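Local coordinates for protein 3-dehydroshikimate dehydratase (PDB 5HMQ) that converts 3-dehydroshikimate to protocatechuate with the help of a divalent metal ion, in a TIM-barrel domain fused to a hydroxyphenylpyruvate dioxygenase-like domain, at residues L89-G94 against R129-G134; Y350-N355 against L410-E415; S457-Y462 against K484-R489. One frame throughout, in Å; residues are numbered along the deposited sequence.

Interaction 1: L89-G94 against R129-G134; sequences LMQELG and RGLRIG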
loop_
_atom_site.group_PDB
_atom_site.type_symbol
_atom_site.label_atom_id
_atom_site.label_comp_id
_atom_site.label_asym_id
_atom_site.label_seq_id
_atom_site.Cartn_x
_atom_site.Cartn_y
_atom_site.Cartn_z
ATOM N N LEU C 89 -29.382 19.087 6.663
ATOM C CA LEU C 89 -28.576 17.880 6.789
ATOM C C LEU C 89 -27.827 17.853 8.117
ATOM O O LEU C 89 -27.738 16.804 8.766
ATOM C CB LEU C 89 -27.606 17.798 5.611
ATOM C CG LEU C 89 -26.744 16.553 5.431
ATOM C CD1 LEU C 89 -27.636 15.349 5.267
ATOM C CD2 LEU C 89 -25.855 16.720 4.211
HETATM N N MSE C 90 -27.301 18.997 8.542
HETATM C CA MSE C 90 -26.529 19.091 9.777
HETATM C C MSE C 90 -27.371 18.796 11.013
HETATM O O MSE C 90 -26.901 18.156 11.953
HETATM C CB MSE C 90 -25.904 20.479 9.899
HETATM C CG MSE C 90 -24.876 20.770 8.831
HETATM SE SE MSE C 90 -24.595 22.673 8.589
HETATM C CE MSE C 90 -23.876 23.091 10.354
ATOM N N GLN C 91 -28.618 19.267 11.009
ATOM C CA GLN C 91 -29.495 19.003 12.144
ATOM C C GLN C 91 -29.877 17.531 12.232
ATOM O O GLN C 91 -30.106 17.020 13.333
ATOM C CB GLN C 91 -30.727 19.902 12.077
ATOM C CG GLN C 91 -30.440 21.302 12.599
ATOM C CD GLN C 91 -31.582 22.274 12.389
ATOM O OE1 GLN C 91 -32.482 22.030 11.588
ATOM N NE2 GLN C 91 -31.547 23.388 13.113
ATOM N N GLU C 92 -29.931 16.823 11.102
ATOM C CA GLU C 92 -30.115 15.377 11.184
ATOM C C GLU C 92 -28.840 14.672 11.629
ATOM O O GLU C 92 -28.910 13.608 12.255
ATOM C CB GLU C 92 -30.581 14.819 9.844
ATOM C CG GLU C 92 -31.907 15.370 9.359
ATOM C CD GLU C 92 -33.073 14.673 10.036
ATOM O OE1 GLU C 92 -32.861 13.567 10.591
ATOM O OE2 GLU C 92 -34.198 15.214 10.002
ATOM N N LEU C 93 -27.674 15.246 11.327
ATOM C CA LEU C 93 -26.412 14.690 11.797
ATOM C C LEU C 93 -26.137 15.000 13.260
ATOM O O LEU C 93 -25.391 14.257 13.905
ATOM C CB LEU C 93 -25.258 15.215 10.940
ATOM C CG LEU C 93 -25.188 14.705 9.501
ATOM C CD1 LEU C 93 -24.117 15.454 8.728
ATOM C CD2 LEU C 93 -24.918 13.211 9.483
ATOM N N GLY C 94 -26.720 16.068 13.798
ATOM C CA GLY C 94 -26.425 16.463 15.160
ATOM C C GLY C 94 -25.177 17.302 15.311
ATOM O O GLY C 94 -24.548 17.283 16.374
ATOM N N ARG C 129 -30.940 29.530 12.533
ATOM C CA ARG C 129 -31.241 28.125 12.759
ATOM C C ARG C 129 -30.426 27.513 13.890
ATOM O O ARG C 129 -30.534 26.306 14.129
ATOM C CB ARG C 129 -31.049 27.338 11.462
ATOM C CG ARG C 129 -32.048 27.764 10.398
ATOM C CD ARG C 129 -32.033 26.854 9.198
ATOM N NE ARG C 129 -32.326 25.473 9.558
ATOM C CZ ARG C 129 -32.551 24.511 8.671
ATOM N NH1 ARG C 129 -32.529 24.790 7.375
ATOM N NH2 ARG C 129 -32.800 23.273 9.077
ATOM N N GLY C 130 -29.615 28.309 14.584
ATOM C CA GLY C 130 -28.798 27.792 15.663
ATOM C C GLY C 130 -27.541 27.087 15.215
ATOM O O GLY C 130 -27.079 26.166 15.895
ATOM N N LEU C 131 -26.975 27.497 14.085
ATOM C CA LEU C 131 -25.801 26.872 13.497
ATOM C C LEU C 131 -24.703 27.915 13.315
ATOM O O LEU C 131 -24.910 29.116 13.512
ATOM C CB LEU C 131 -26.151 26.197 12.165
ATOM C CG LEU C 131 -27.340 25.231 12.261
ATOM C CD1 LEU C 131 -27.750 24.719 10.890
ATOM C CD2 LEU C 131 -27.037 24.073 13.202
ATOM N N ARG C 132 -23.519 27.437 12.936
ATOM C CA ARG C 132 -22.325 28.263 12.854
ATOM C C ARG C 132 -21.636 28.071 11.509
ATOM O O ARG C 132 -21.632 26.972 10.945
ATOM C CB ARG C 132 -21.386 27.901 14.008
ATOM C CG ARG C 132 -21.973 28.226 15.378
ATOM C CD ARG C 132 -21.293 27.448 16.496
ATOM N NE ARG C 132 -19.848 27.614 16.559
ATOM C CZ ARG C 132 -19.006 26.617 16.815
ATOM N NH1 ARG C 132 -19.473 25.391 17.015
ATOM N NH2 ARG C 132 -17.703 26.842 16.866
ATOM N N ILE C 133 -21.042 29.151 11.006
ATOM C CA ILE C 133 -20.283 29.140 9.761
ATOM C C ILE C 133 -18.807 29.293 10.100
ATOM O O ILE C 133 -18.419 30.238 10.797
ATOM C CB ILE C 133 -20.733 30.255 8.801
ATOM C CG1 ILE C 133 -22.220 30.135 8.472
ATOM C CG2 ILE C 133 -19.913 30.216 7.520
ATOM C CD1 ILE C 133 -22.579 28.895 7.702
ATOM N N GLY C 134 -17.989 28.364 9.612
ATOM C CA GLY C 134 -16.549 28.500 9.701
ATOM C C GLY C 134 -15.935 28.746 8.337
ATOM O O GLY C 134 -16.050 27.906 7.442
#

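Interaction 2: Y350-N355 against L410-E415; sequences YSFGHN and LLYLVE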
loop_
_atom_site.group_PDB
_atom_site.type_symbol
_atom_site.label_atom_id
_atom_site.label_comp_id
_atom_site.label_asym_id
_atom_site.label_seq_id
_atom_site.Cartn_x
_atom_site.Cartn_y
_atom_site.Cartn_z
ATOM N N TYR C 350 11.520 -22.746 16.693
ATOM C CA TYR C 350 10.263 -22.723 17.443
ATOM C C TYR C 350 10.259 -21.563 18.438
ATOM O O TYR C 350 10.147 -21.745 19.652
ATOM C CB TYR C 350 10.030 -24.052 18.165
ATOM C CG TYR C 350 10.545 -25.253 17.421
ATOM C CD1 TYR C 350 11.431 -26.128 18.030
ATOM C CD2 TYR C 350 10.212 -25.478 16.091
ATOM C CE1 TYR C 350 11.933 -27.214 17.362
ATOM C CE2 TYR C 350 10.711 -26.566 15.409
ATOM C CZ TYR C 350 11.572 -27.430 16.051
ATOM O OH TYR C 350 12.077 -28.517 15.381
ATOM N N SER C 351 10.376 -20.358 17.896
ATOM C CA SER C 351 10.593 -19.180 18.721
ATOM C C SER C 351 10.220 -17.945 17.917
ATOM O O SER C 351 9.827 -18.030 16.750
ATOM C CB SER C 351 12.045 -19.115 19.205
ATOM O OG SER C 351 12.936 -19.009 18.108
ATOM N N PHE C 352 10.344 -16.787 18.565
ATOM C CA PHE C 352 10.139 -15.518 17.879
ATOM C C PHE C 352 11.069 -15.390 16.680
ATOM O O PHE C 352 10.630 -15.064 15.572
ATOM C CB PHE C 352 10.337 -14.370 18.871
ATOM C CG PHE C 352 10.846 -13.104 18.251
ATOM C CD1 PHE C 352 9.998 -12.270 17.544
ATOM C CD2 PHE C 352 12.173 -12.733 18.401
ATOM C CE1 PHE C 352 10.470 -11.099 16.980
ATOM C CE2 PHE C 352 12.650 -11.565 17.841
ATOM C CZ PHE C 352 11.798 -10.748 17.131
ATOM N N GLY C 353 12.358 -15.669 16.881
ATOM C CA GLY C 353 13.308 -15.579 15.783
ATOM C C GLY C 353 12.997 -16.531 14.643
ATOM O O GLY C 353 13.086 -16.159 13.470
ATOM N N HIS C 354 12.622 -17.772 14.970
ATOM C CA HIS C 354 12.351 -18.761 13.929
ATOM C C HIS C 354 11.156 -18.354 13.074
ATOM O O HIS C 354 11.189 -18.497 11.846
ATOM C CB HIS C 354 12.123 -20.137 14.556
ATOM C CG HIS C 354 12.004 -21.244 13.554
ATOM N ND1 HIS C 354 11.380 -22.440 13.838
ATOM C CD2 HIS C 354 12.432 -21.339 12.272
ATOM C CE1 HIS C 354 11.425 -23.222 12.773
ATOM N NE2 HIS C 354 12.058 -22.578 11.810
ATOM N N ASN C 355 10.089 -17.859 13.703
ATOM C CA ASN C 355 8.960 -17.336 12.940
ATOM C C ASN C 355 9.406 -16.209 12.017
ATOM O O ASN C 355 9.028 -16.167 10.839
ATOM C CB ASN C 355 7.861 -16.854 13.888
ATOM C CG ASN C 355 7.196 -17.991 14.639
ATOM O OD1 ASN C 355 7.302 -19.154 14.250
ATOM N ND2 ASN C 355 6.509 -17.660 15.727
ATOM N N LEU C 410 11.506 -6.260 17.053
ATOM C CA LEU C 410 11.481 -5.748 18.414
ATOM C C LEU C 410 12.608 -4.745 18.633
ATOM O O LEU C 410 13.636 -4.782 17.950
ATOM C CB LEU C 410 11.604 -6.890 19.428
ATOM C CG LEU C 410 10.522 -7.968 19.361
ATOM C CD1 LEU C 410 10.749 -9.027 20.430
ATOM C CD2 LEU C 410 9.140 -7.340 19.505
ATOM N N LEU C 411 12.405 -3.847 19.595
ATOM C CA LEU C 411 13.435 -2.918 20.053
ATOM C C LEU C 411 13.636 -3.128 21.548
ATOM O O LEU C 411 12.764 -2.777 22.349
ATOM C CB LEU C 411 13.055 -1.467 19.752
ATOM C CG LEU C 411 12.959 -1.037 18.288
ATOM C CD1 LEU C 411 12.320 0.334 18.180
ATOM C CD2 LEU C 411 14.340 -1.026 17.650
ATOM N N TYR C 412 14.779 -3.699 21.923
ATOM C CA TYR C 412 15.090 -3.916 23.330
ATOM C C TYR C 412 15.650 -2.646 23.957
ATOM O O TYR C 412 16.474 -1.949 23.358
ATOM C CB TYR C 412 16.103 -5.047 23.505
ATOM C CG TYR C 412 15.757 -6.335 22.801
ATOM C CD1 TYR C 412 14.653 -7.085 23.177
ATOM C CD2 TYR C 412 16.563 -6.821 21.782
ATOM C CE1 TYR C 412 14.346 -8.271 22.539
ATOM C CE2 TYR C 412 16.271 -8.003 21.147
ATOM C CZ TYR C 412 15.161 -8.725 21.524
ATOM O OH TYR C 412 14.869 -9.905 20.880
ATOM N N LEU C 413 15.206 -2.356 25.175
ATOM C CA LEU C 413 15.657 -1.187 25.925
ATOM C C LEU C 413 16.677 -1.662 26.954
ATOM O O LEU C 413 16.312 -2.093 28.052
ATOM C CB LEU C 413 14.475 -0.478 26.578
ATOM C CG LEU C 413 13.323 -0.153 25.623
ATOM C CD1 LEU C 413 12.173 0.511 26.362
ATOM C CD2 LEU C 413 13.809 0.723 24.477
ATOM N N VAL C 414 17.958 -1.576 26.603
ATOM C CA VAL C 414 19.039 -2.103 27.427
ATOM C C VAL C 414 19.672 -0.950 28.192
ATOM O O VAL C 414 20.197 -0.004 27.590
ATOM C CB VAL C 414 20.086 -2.837 26.576
ATOM C CG1 VAL C 414 21.227 -3.331 27.451
ATOM C CG2 VAL C 414 19.439 -3.995 25.834
ATOM N N GLU C 415 19.615 -1.030 29.519
ATOM C CA GLU C 415 20.287 -0.090 30.403
ATOM C C GLU C 415 21.629 -0.671 30.836
ATOM O O GLU C 415 21.684 -1.763 31.411
ATOM C CB GLU C 415 19.409 0.227 31.615
ATOM C CG GLU C 415 19.529 1.658 32.122
ATOM C CD GLU C 415 18.500 1.979 33.194
ATOM O OE1 GLU C 415 18.453 1.254 34.211
ATOM O OE2 GLU C 415 17.728 2.945 33.012
#

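Interaction 3: S457-Y462 against K484-R489; sequences SWVLFY and KSRALR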
loop_
_atom_site.group_PDB
_atom_site.type_symbol
_atom_site.label_atom_id
_atom_site.label_comp_id
_atom_site.label_asym_id
_atom_site.label_seq_id
_atom_site.Cartn_x
_atom_site.Cartn_y
_atom_site.Cartn_z
ATOM N N SER C 457 4.437 6.129 8.222
ATOM C CA SER C 457 4.098 5.543 9.515
ATOM C C SER C 457 5.355 5.230 10.320
ATOM O O SER C 457 5.398 5.462 11.535
ATOM C CB SER C 457 3.258 4.283 9.313
ATOM O OG SER C 457 2.702 3.842 10.533
ATOM N N TRP C 458 6.393 4.706 9.660
ATOM C CA TRP C 458 7.660 4.464 10.345
ATOM C C TRP C 458 8.301 5.768 10.802
ATOM O O TRP C 458 8.889 5.833 11.888
ATOM C CB TRP C 458 8.621 3.694 9.440
ATOM C CG TRP C 458 8.409 2.212 9.420
ATOM C CD1 TRP C 458 7.466 1.528 8.714
ATOM C CD2 TRP C 458 9.174 1.226 10.129
ATOM N NE1 TRP C 458 7.590 0.178 8.943
ATOM C CE2 TRP C 458 8.631 -0.033 9.808
ATOM C CE3 TRP C 458 10.262 1.288 11.006
ATOM C CZ2 TRP C 458 9.139 -1.220 10.333
ATOM C CZ3 TRP C 458 10.766 0.108 11.525
ATOM C CH2 TRP C 458 10.204 -1.129 11.188
ATOM N N VAL C 459 8.214 6.813 9.975
ATOM C CA VAL C 459 8.794 8.104 10.340
ATOM C C VAL C 459 8.154 8.629 11.618
ATOM O O VAL C 459 8.845 9.035 12.559
ATOM C CB VAL C 459 8.644 9.107 9.181
ATOM C CG1 VAL C 459 9.004 10.511 9.645
ATOM C CG2 VAL C 459 9.512 8.693 8.002
ATOM N N LEU C 460 6.819 8.620 11.670
ATOM C CA LEU C 460 6.118 9.076 12.866
ATOM C C LEU C 460 6.410 8.169 14.054
ATOM O O LEU C 460 6.497 8.637 15.195
ATOM C CB LEU C 460 4.616 9.152 12.596
ATOM C CG LEU C 460 3.727 9.511 13.783
ATOM C CD1 LEU C 460 4.164 10.827 14.400
ATOM C CD2 LEU C 460 2.280 9.590 13.339
ATOM N N PHE C 461 6.558 6.867 13.804
ATOM C CA PHE C 461 6.869 5.926 14.877
ATOM C C PHE C 461 8.157 6.317 15.592
ATOM O O PHE C 461 8.200 6.387 16.827
ATOM C CB PHE C 461 6.966 4.510 14.298
ATOM C CG PHE C 461 7.509 3.483 15.256
ATOM C CD1 PHE C 461 6.670 2.835 16.148
ATOM C CD2 PHE C 461 8.854 3.143 15.240
ATOM C CE1 PHE C 461 7.166 1.884 17.021
ATOM C CE2 PHE C 461 9.356 2.194 16.110
ATOM C CZ PHE C 461 8.510 1.563 17.001
ATOM N N TYR C 462 9.216 6.595 14.829
ATOM C CA TYR C 462 10.503 6.920 15.434
ATOM C C TYR C 462 10.541 8.354 15.955
ATOM O O TYR C 462 11.172 8.623 16.983
ATOM C CB TYR C 462 11.632 6.673 14.434
ATOM C CG TYR C 462 12.176 5.262 14.493
ATOM C CD1 TYR C 462 12.989 4.856 15.546
ATOM C CD2 TYR C 462 11.875 4.335 13.503
ATOM C CE1 TYR C 462 13.488 3.567 15.610
ATOM C CE2 TYR C 462 12.369 3.041 13.559
ATOM C CZ TYR C 462 13.177 2.665 14.615
ATOM O OH TYR C 462 13.675 1.383 14.680
ATOM N N LYS C 484 16.676 13.419 -3.398
ATOM C CA LYS C 484 16.377 13.447 -1.966
ATOM C C LYS C 484 16.405 12.028 -1.375
ATOM O O LYS C 484 15.676 11.143 -1.835
ATOM C CB LYS C 484 14.982 14.071 -1.718
ATOM C CG LYS C 484 14.591 14.473 -0.292
ATOM C CD LYS C 484 13.722 13.483 0.358
ATOM C CE LYS C 484 12.511 13.121 -0.386
ATOM N NZ LYS C 484 11.598 14.243 -0.694
ATOM N N SER C 485 17.247 11.808 -0.370
ATOM C CA SER C 485 17.251 10.560 0.385
ATOM C C SER C 485 16.934 10.864 1.844
ATOM O O SER C 485 17.637 11.660 2.473
ATOM C CB SER C 485 18.587 9.824 0.250
ATOM O OG SER C 485 19.668 10.615 0.707
ATOM N N ARG C 486 15.880 10.245 2.384
ATOM C CA ARG C 486 15.444 10.560 3.741
ATOM C C ARG C 486 16.174 9.721 4.779
ATOM O O ARG C 486 16.565 8.579 4.530
ATOM C CB ARG C 486 13.937 10.377 3.958
ATOM C CG ARG C 486 13.000 11.220 3.125
ATOM C CD ARG C 486 11.676 11.333 3.884
ATOM N NE ARG C 486 10.493 10.973 3.112
ATOM C CZ ARG C 486 9.270 10.919 3.632
ATOM N NH1 ARG C 486 9.087 11.197 4.917
ATOM N NH2 ARG C 486 8.232 10.585 2.876
ATOM N N ALA C 487 16.347 10.310 5.962
ATOM C CA ALA C 487 17.012 9.654 7.073
ATOM C C ALA C 487 16.521 10.270 8.374
ATOM O O ALA C 487 16.045 11.408 8.402
ATOM C CB ALA C 487 18.539 9.776 6.976
ATOM N N LEU C 488 16.613 9.492 9.448
ATOM C CA LEU C 488 16.310 9.969 10.788
ATOM C C LEU C 488 17.549 9.850 11.667
ATOM O O LEU C 488 18.548 9.222 11.302
ATOM C CB LEU C 488 15.131 9.203 11.400
ATOM C CG LEU C 488 13.809 9.314 10.639
ATOM C CD1 LEU C 488 12.784 8.341 11.217
ATOM C CD2 LEU C 488 13.275 10.755 10.633
ATOM N N ARG C 489 17.468 10.461 12.846
ATOM C CA ARG C 489 18.646 10.660 13.678
ATOM C C ARG C 489 18.200 10.891 15.111
ATOM O O ARG C 489 17.303 11.704 15.353
ATOM C CB ARG C 489 19.457 11.855 13.155
ATOM C CG ARG C 489 20.711 12.206 13.932
ATOM C CD ARG C 489 21.143 13.631 13.591
ATOM N NE ARG C 489 22.479 13.960 14.084
ATOM C CZ ARG C 489 22.730 14.489 15.279
ATOM N NH1 ARG C 489 21.734 14.745 16.116
ATOM N NH2 ARG C 489 23.979 14.758 15.639
#

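Interaction 1: L89-G94 against R129-G134
In the xylose isomerase-like TIM barrel, Met90 and Gln91 of the last turns of helix 76-93 face Arg129 and Leu131, which lead from helix 112-128 into strand 132-136. The contact illustrates how a barrel's outer helix is pinned to the loop entering a strand: a polar clasp near the surface, an apolar pair beneath it. The clasp is a hydrogen bond from Arg129 NH2 to Gln91 OE1, 2.8 Å long with an N-H...O angle of 155°. The oxygen lies at the edge of the guanidinium, close to its plane, whereas the donor stands 52° above the amide's carbonyl plane, away from the lone-pair directions. The Gln91 chain is extended beyond CG and reaches across; that of Arg129 bends at chi3 (58°), bringing the guanidinium over to the helix. Beneath, Met90, present as selenomethionine, sets its terminal CE 4.2 Å from Leu131 CD1, while Leu131 CD2 comes 4.4 Å from Gln91 CG. Gly130, with positive phi, closes helix 112-128 in a Schellman motif and lies between Arg129 and Leu131, the two residues of its segment that touch helix 76-93. Arg129 also forms salt bridges through NH2 to Asp88 and through NH1 to Glu84, both on helix 76-93. Carboxylates therefore probably balance the arginine's charge, and the neutral Gln91 carbonyl adds a further anchor to an already gripped guanidinium.

Interaction 2: Y350-N355 against L410-E415
Ser351 OG, just ahead of the Phe352 whose ring meets Leu410 and Tyr412, has two hydrogen-bond partners: the carbonyl O of Glu348, and His354 N, which gives it a weak bond 3.4 Å long. The second is a capping bond, with Ser351 as N-cap of helix 352-360. The same turn is tied by Tyr350 N, which donates to His354 ND1 over 2.9 Å, almost straight at the hydrogen but tilted from the imidazole plane. Phe352, the first residue of the helix, points to the sheet. The Phe352 ring and the Leu410 side chain approach from opposite directions: Leu410 CD1 lies over one ring face in a CH-pi contact, 4.0 Å from the centroid and displaced toward the rim, and Leu410 CG sits 3.8 Å from Phe352 CZ. At Phe352, chi1 of 150° leaves CG roughly opposite the backbone N, which carries the ring out toward Leu410. Both segments belong to a vicinal oxygen chelate (VOC) domain, where strand 410-414 runs parallel to strand 363-371, the strand that follows helix 352-360. From two residues further along strand 410-414, Tyr412 runs alongside the phenyl group, pointing the other way; Tyr412 OH comes obliquely within 4.1 Å of Phe352 CE2. The hydroxyl of the buried Tyr412 is hydrogen-bonded to Glu302 on strand 295-304, and Phe352 also packs against Tyr40 of the second subunit.

Interaction 3: S457-Y462 against K484-R489
Val459 CG2 meets the Arg486 guanidinium obliquely, 4.0 Å from Arg486 NH1. The two side chains cross at about a right angle, and the arginine gets there through a bend at chi3 (-128°). On the helix itself, the Tyr462 ring carries Phe461 CD2 over one face, 3.7 Å above the plane and offset toward the rim, while Tyr462 CD2 stands in turn at the edge of the Phe461 ring. The ring of Phe468 also meets that of Tyr462, their planes at about 25°. Tyr462 touches the strand not with its ring but with its methylene: Tyr462 CB is 3.8 Å from Leu488 CD1. Leu488 CD1 is also 4.1 Å from Val459 CA, so that Leu488 packs against two residues nearly one helical turn apart. More distantly, Leu488 CD2 lies 4.4 Å from Val459 CG1. Val459, Leu488 and the Tyr462 methylene make an apolar patch, whereas the Arg486 end is polar: NH2 forms a salt bridge with Asp456, just ahead of the helical segment. This is helix-on-sheet packing in the VOC fold: the axes of segments 457-462 and 484-489 approach to 10.0 Å and run 18° from parallel. Strand 484-489 is flanked by strands 469-474 and 496-501, Leu488 touching Leu499 of the latter. Away from that sheet, Leu460 packs on helix 252-276, and Trp458 reaches Phe247 of the second subunit.

The three contacts follow one another along the chain and divide between the fused domains. Interaction 1 belongs to the dehydratase barrel; its centre is 52 Å from that of interaction 2 and 41 Å from that of interaction 3. Although it lies away from the barrel's catalytic metal site, its second segment runs into strand 132-136, which ends at the metal ligand Glu136. Interactions 2 and 3, in successive VOC domains, have centres 22 Å apart and touch: Leu411 CD2 packs 3.9 Å from Tyr462 OH. Both also contact the second subunit. The second VOC domain holds a separate magnesium, bound by His445, His523 and Glu601; the Leu488 side chain of interaction 3 is about 10 Å from that of His445.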